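Local coordinates for protein putative fimbrium subunit Fim1C (PDB 4K4K) that is a putative component of the tip of fimbriae, the cell-surface filaments that mediate cell adhesion and biofilm formation, at residues A[229-237]-A[251-262]. Residues are numbered along the deposited sequence; the frame is centred on the assembly and turned at random.
Sequences AFHWDVNSA and YTITISKAGVEV
Val262 drops a methyl straight onto the indole of Trp232: CG2 sits 3.5 Å from the centroid of the five-membered ring and only 6° off its normal, a textbook CH-pi contact. Its other methyl, CG1, rests against the far end of the same indole, 3.7 Å from Trp232 CZ2, so the valine's two methyls are spread along the indole, one toward each of the two rings. That end of the indole also pushes its edge toward the face of Tyr251 in an offset edge-to-face pair, ring planes at 68°. With CG anti to the backbone N (chi1 173°), Trp232 points its indole toward Tyr251, away from Phe230, and Val260 fills the notch between Phe230 and Trp232: its CG1 meets Phe230 CB at 3.6 Å, while its CG2 presses on Trp232 CB. The packing is consistent with the two-layered beta-sandwich of the transthyretin clan, to which this fimbrillin-like region belongs. Strand 229-233, paired with strand 217-222, faces the hairpin of 251-256 and 259-262, and side chains carry the contact, with no hydrogen bond across. Phe230 reaches the type I turn from Ser256 to Gly259. Ile255 CG2 lies over one ring face, 3.9 Å from Phe230 CE2, and the ring's outer end meets the turn backbone, Phe230 CE1 being 3.5 Å from Ser256 O. Ser256 OG ties that turn by donating to Gly259 O at 2.9 Å, from the opposite face of the carbonyl to Ser256 N. Past the strand, Val234 CG1 touches Tyr251 OH and Ala237 CB the ring edge at CE1; the tyrosine hydroxyl shares a hydrogen bond with Ser240 OG.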
ATOM      1  N   ALA A 229     -29.534   0.700  -6.092  1.00 50.42           N
ATOM      2  CA  ALA A 229     -28.269   1.318  -5.723  1.00 47.37           C
ATOM      3  C   ALA A 229     -28.467   2.448  -4.720  1.00 46.73           C
ATOM      4  O   ALA A 229     -29.293   3.336  -4.931  1.00 47.66           O
ATOM      5  CB  ALA A 229     -27.549   1.835  -6.958  1.00 47.77           C
ATOM      6  N   PHE A 230     -27.717   2.377  -3.611  1.00 38.80           N
ATOM      7  CA  PHE A 230     -27.646   3.378  -2.544  1.00 36.75           C
ATOM      8  C   PHE A 230     -26.345   4.130  -2.706  1.00 40.09           C
ATOM      9  O   PHE A 230     -25.330   3.493  -3.004  1.00 36.91           O
ATOM     10  CB  PHE A 230     -27.681   2.712  -1.166  1.00 37.76           C
ATOM     11  CG  PHE A 230     -28.934   1.954  -0.828  1.00 40.20           C
ATOM     12  CD1 PHE A 230     -29.992   2.585  -0.202  1.00 44.28           C
ATOM     13  CD2 PHE A 230     -29.030   0.595  -1.085  1.00 42.33           C
ATOM     14  CE1 PHE A 230     -31.151   1.883   0.111  1.00 45.94           C
ATOM     15  CE2 PHE A 230     -30.188  -0.109  -0.761  1.00 46.50           C
ATOM     16  CZ  PHE A 230     -31.236   0.539  -0.156  1.00 44.91           C
ATOM     17  N   HIS A 231     -26.369   5.464  -2.536  1.00 37.65           N
ATOM     18  CA  HIS A 231     -25.188   6.324  -2.662  1.00 36.99           C
ATOM     19  C   HIS A 231     -24.936   7.046  -1.359  1.00 39.94           C
ATOM     20  O   HIS A 231     -25.886   7.488  -0.704  1.00 38.81           O
ATOM     21  CB  HIS A 231     -25.354   7.328  -3.817  1.00 39.08           C
ATOM     22  CG  HIS A 231     -25.841   6.697  -5.091  1.00 43.32           C
ATOM     23  ND1 HIS A 231     -24.960   6.138  -6.003  1.00 44.80           N
ATOM     24  CD2 HIS A 231     -27.107   6.513  -5.539  1.00 46.29           C
ATOM     25  CE1 HIS A 231     -25.712   5.657  -6.983  1.00 44.46           C
ATOM     26  NE2 HIS A 231     -27.010   5.845  -6.744  1.00 45.77           N
ATOM     27  N   TRP A 232     -23.663   7.157  -0.959  1.00 35.70           N
ATOM     28  CA  TRP A 232     -23.308   7.844   0.278  1.00 36.47           C
ATOM     29  C   TRP A 232     -22.081   8.711   0.035  1.00 39.48           C
ATOM     30  O   TRP A 232     -21.097   8.231  -0.533  1.00 36.17           O
ATOM     31  CB  TRP A 232     -23.087   6.837   1.416  1.00 35.34           C
ATOM     32  CG  TRP A 232     -22.567   7.469   2.680  1.00 36.53           C
ATOM     33  CD1 TRP A 232     -23.285   8.145   3.626  1.00 40.46           C
ATOM     34  CD2 TRP A 232     -21.199   7.520   3.099  1.00 35.33           C
ATOM     35  NE1 TRP A 232     -22.447   8.611   4.615  1.00 39.94           N
ATOM     36  CE2 TRP A 232     -21.157   8.246   4.312  1.00 40.03           C
ATOM     37  CE3 TRP A 232     -19.994   7.025   2.560  1.00 35.34           C
ATOM     38  CZ2 TRP A 232     -19.962   8.461   5.010  1.00 39.30           C
ATOM     39  CZ3 TRP A 232     -18.816   7.229   3.260  1.00 36.09           C
ATOM     40  CH2 TRP A 232     -18.805   7.933   4.468  1.00 37.67           C
ATOM     41  N   ASP A 233     -22.150   9.995   0.438  1.00 37.79           N
ATOM     42  CA  ASP A 233     -21.048  10.931   0.220  1.00 38.38           C
ATOM     43  C   ASP A 233     -19.925  10.727   1.236  1.00 37.35           C
ATOM     44  O   ASP A 233     -20.114  10.904   2.448  1.00 36.82           O
ATOM     45  CB  ASP A 233     -21.539  12.398   0.219  1.00 43.87           C
ATOM     46  CG  ASP A 233     -21.878  12.927  -1.176  1.00 65.20           C
ATOM     47  OD1 ASP A 233     -21.132  12.598  -2.144  1.00 66.54           O
ATOM     48  OD2 ASP A 233     -22.857  13.700  -1.297  1.00 73.24           O
ATOM     49  N   VAL A 234     -18.738  10.346   0.724  1.00 31.05           N
ATOM     50  CA  VAL A 234     -17.540  10.088   1.540  1.00 28.76           C
ATOM     51  C   VAL A 234     -17.203  11.305   2.416  1.00 33.90           C
ATOM     52  O   VAL A 234     -16.867  11.123   3.586  1.00 33.12           O
ATOM     53  CB  VAL A 234     -16.333   9.644   0.670  1.00 30.04           C
ATOM     54  CG1 VAL A 234     -15.050   9.494   1.502  1.00 29.62           C
ATOM     55  CG2 VAL A 234     -16.657   8.343  -0.060  1.00 28.97           C
ATOM     56  N   ASN A 235     -17.359  12.523   1.879  1.00 32.90           N
ATOM     57  CA  ASN A 235     -17.045  13.768   2.588  1.00 35.14           C
ATOM     58  C   ASN A 235     -18.019  14.053   3.770  1.00 42.68           C
ATOM     59  O   ASN A 235     -17.687  14.861   4.640  1.00 43.86           O
ATOM     60  CB  ASN A 235     -17.024  14.941   1.601  1.00 38.92           C
ATOM     61  CG  ASN A 235     -16.328  16.172   2.130  1.00 64.26           C
ATOM     62  OD1 ASN A 235     -15.096  16.231   2.241  1.00 59.98           O
ATOM     63  ND2 ASN A 235     -17.114  17.171   2.497  1.00 53.80           N
ATOM     64  N   SER A 236     -19.158  13.338   3.851  1.00 39.75           N
ATOM     65  CA  SER A 236     -20.089  13.540   4.964  1.00 41.53           C
ATOM     66  C   SER A 236     -19.585  12.842   6.250  1.00 47.01           C
ATOM     67  O   SER A 236     -20.075  13.162   7.335  1.00 49.55           O
ATOM     68  CB  SER A 236     -21.497  13.080   4.594  1.00 42.59           C
ATOM     69  OG  SER A 236     -21.614  11.668   4.605  1.00 50.46           O
ATOM     70  N   ALA A 237     -18.587  11.928   6.140  1.00 40.55           N
ATOM     71  CA  ALA A 237     -18.033  11.247   7.309  1.00 39.75           C
ATOM     72  C   ALA A 237     -17.111  12.181   8.071  1.00 44.42           C
ATOM     73  O   ALA A 237     -16.390  12.979   7.456  1.00 44.24           O
ATOM     74  CB  ALA A 237     -17.288   9.986   6.908  1.00 38.78           C
ATOM     75  N   TYR A 251     -15.049   1.880   7.429  1.00 26.87           N
ATOM     76  CA  TYR A 251     -16.449   2.293   7.399  1.00 27.09           C
ATOM     77  C   TYR A 251     -17.344   1.138   7.756  1.00 29.37           C
ATOM     78  O   TYR A 251     -17.180   0.043   7.210  1.00 28.42           O
ATOM     79  CB  TYR A 251     -16.861   2.836   6.012  1.00 27.76           C
ATOM     80  CG  TYR A 251     -16.064   4.030   5.533  1.00 28.17           C
ATOM     81  CD1 TYR A 251     -16.342   5.313   6.003  1.00 30.69           C
ATOM     82  CD2 TYR A 251     -15.084   3.894   4.551  1.00 26.28           C
ATOM     83  CE1 TYR A 251     -15.634   6.421   5.542  1.00 31.71           C
ATOM     84  CE2 TYR A 251     -14.357   4.994   4.096  1.00 25.69           C
ATOM     85  CZ  TYR A 251     -14.646   6.255   4.586  1.00 29.37           C
ATOM     86  OH  TYR A 251     -13.946   7.343   4.130  1.00 28.13           O
ATOM     87  N   THR A 252     -18.320   1.383   8.647  1.00 27.47           N
ATOM     88  CA  THR A 252     -19.366   0.405   8.951  1.00 27.46           C
ATOM     89  C   THR A 252     -20.631   0.963   8.327  1.00 31.65           C
ATOM     90  O   THR A 252     -21.091   2.047   8.705  1.00 30.70           O
ATOM     91  CB  THR A 252     -19.491   0.079  10.437  1.00 34.79           C
ATOM     92  OG1 THR A 252     -18.252  -0.458  10.903  1.00 33.25           O
ATOM     93  CG2 THR A 252     -20.615  -0.939  10.706  1.00 38.84           C
ATOM     94  N   ILE A 253     -21.167   0.236   7.343  1.00 26.89           N
ATOM     95  CA  ILE A 253     -22.345   0.652   6.599  1.00 26.87           C
ATOM     96  C   ILE A 253     -23.558  -0.111   7.083  1.00 29.28           C
ATOM     97  O   ILE A 253     -23.574  -1.337   6.992  1.00 29.32           O
ATOM     98  CB  ILE A 253     -22.127   0.410   5.068  1.00 29.75           C
ATOM     99  CG1 ILE A 253     -20.686   0.751   4.580  1.00 30.90           C
ATOM    100  CG2 ILE A 253     -23.249   1.010   4.204  1.00 31.41           C
ATOM    101  CD1 ILE A 253     -20.309   2.155   4.499  1.00 35.57           C
ATOM    102  N   THR A 254     -24.572   0.599   7.578  1.00 26.32           N
ATOM    103  CA  THR A 254     -25.820  -0.043   7.955  1.00 26.07           C
ATOM    104  C   THR A 254     -26.840   0.266   6.860  1.00 31.22           C
ATOM    105  O   THR A 254     -27.203   1.428   6.655  1.00 31.57           O
ATOM    106  CB  THR A 254     -26.306   0.369   9.358  1.00 32.38           C
ATOM    107  OG1 THR A 254     -25.273   0.103  10.303  1.00 33.52           O
ATOM    108  CG2 THR A 254     -27.570  -0.396   9.765  1.00 30.94           C
ATOM    109  N   ILE A 255     -27.345  -0.773   6.206  1.00 27.80           N
ATOM    110  CA  ILE A 255     -28.292  -0.580   5.122  1.00 27.34           C
ATOM    111  C   ILE A 255     -29.722  -0.889   5.570  1.00 32.55           C
ATOM    112  O   ILE A 255     -30.001  -1.939   6.167  1.00 31.11           O
ATOM    113  CB  ILE A 255     -27.889  -1.409   3.874  1.00 28.90           C
ATOM    114  CG1 ILE A 255     -26.419  -1.099   3.446  1.00 27.71           C
ATOM    115  CG2 ILE A 255     -28.896  -1.201   2.709  1.00 31.18           C
ATOM    116  CD1 ILE A 255     -25.918  -1.908   2.193  1.00 31.05           C
ATOM    117  N   SER A 256     -30.634   0.039   5.240  1.00 31.69           N
ATOM    118  CA  SER A 256     -32.059  -0.070   5.488  1.00 33.60           C
ATOM    119  C   SER A 256     -32.799   0.220   4.169  1.00 38.07           C
ATOM    120  O   SER A 256     -32.177   0.728   3.238  1.00 37.13           O
ATOM    121  CB  SER A 256     -32.465   0.894   6.603  1.00 39.49           C
ATOM    122  OG  SER A 256     -32.721   2.200   6.123  1.00 53.62           O
ATOM    123  N   LYS A 257     -34.088  -0.098   4.073  1.00 39.14           N
ATOM    124  CA  LYS A 257     -34.861   0.217   2.869  1.00 39.34           C
ATOM    125  C   LYS A 257     -34.939   1.750   2.688  1.00 45.36           C
ATOM    126  O   LYS A 257     -34.945   2.234   1.564  1.00 45.87           O
ATOM    127  CB  LYS A 257     -36.262  -0.390   2.941  1.00 41.62           C
ATOM    128  CG  LYS A 257     -36.295  -1.871   2.594  1.00 41.10           C
ATOM    129  CD  LYS A 257     -37.734  -2.400   2.634  1.00 46.46           C
ATOM    130  CE  LYS A 257     -37.849  -3.818   2.122  1.00 52.49           C
ATOM    131  NZ  LYS A 257     -39.279  -4.253   2.036  1.00 51.55           N
ATOM    132  N   ALA A 258     -34.931   2.501   3.800  1.00 41.52           N
ATOM    133  CA  ALA A 258     -34.994   3.952   3.798  1.00 41.72           C
ATOM    134  C   ALA A 258     -33.656   4.604   3.385  1.00 46.30           C
ATOM    135  O   ALA A 258     -33.642   5.786   3.050  1.00 48.13           O
ATOM    136  CB  ALA A 258     -35.404   4.445   5.172  1.00 43.37           C
ATOM    137  N   GLY A 259     -32.564   3.841   3.419  1.00 40.36           N
ATOM    138  CA  GLY A 259     -31.245   4.345   3.064  1.00 39.68           C
ATOM    139  C   GLY A 259     -30.110   3.787   3.892  1.00 40.61           C
ATOM    140  O   GLY A 259     -30.307   2.872   4.701  1.00 40.89           O
ATOM    141  N   VAL A 260     -28.907   4.345   3.693  1.00 33.09           N
ATOM    142  CA  VAL A 260     -27.722   3.865   4.388  1.00 33.04           C
ATOM    143  C   VAL A 260     -27.265   4.866   5.442  1.00 36.77           C
ATOM    144  O   VAL A 260     -27.520   6.067   5.330  1.00 38.57           O
ATOM    145  CB  VAL A 260     -26.542   3.498   3.437  1.00 37.18           C
ATOM    146  CG1 VAL A 260     -26.949   2.469   2.394  1.00 37.40           C
ATOM    147  CG2 VAL A 260     -25.949   4.728   2.773  1.00 37.58           C
ATOM    148  N   GLU A 261     -26.547   4.358   6.437  1.00 32.15           N
ATOM    149  CA  GLU A 261     -25.912   5.136   7.488  1.00 32.98           C
ATOM    150  C   GLU A 261     -24.543   4.602   7.710  1.00 33.95           C
ATOM    151  O   GLU A 261     -24.333   3.396   7.591  1.00 32.41           O
ATOM    152  CB  GLU A 261     -26.716   5.089   8.754  1.00 35.46           C
ATOM    153  CG  GLU A 261     -27.760   6.169   8.756  1.00 49.86           C
ATOM    154  CD  GLU A 261     -28.583   6.127  10.015  1.00 56.32           C
ATOM    155  OE1 GLU A 261     -28.286   5.289  10.896  1.00 34.90           O
ATOM    156  OE2 GLU A 261     -29.494   6.973  10.139  1.00 50.50           O
ATOM    157  N   VAL A 262     -23.586   5.486   7.967  1.00 33.51           N
ATOM    158  CA  VAL A 262     -22.202   5.073   8.056  1.00 32.41           C
ATOM    159  C   VAL A 262     -21.513   5.625   9.290  1.00 38.51           C
ATOM    160  O   VAL A 262     -21.694   6.796   9.632  1.00 38.89           O
ATOM    161  CB  VAL A 262     -21.481   5.557   6.755  1.00 35.63           C
ATOM    162  CG1 VAL A 262     -20.001   5.190   6.735  1.00 33.94           C
ATOM    163  CG2 VAL A 262     -22.194   5.054   5.491  1.00 35.20           C
TER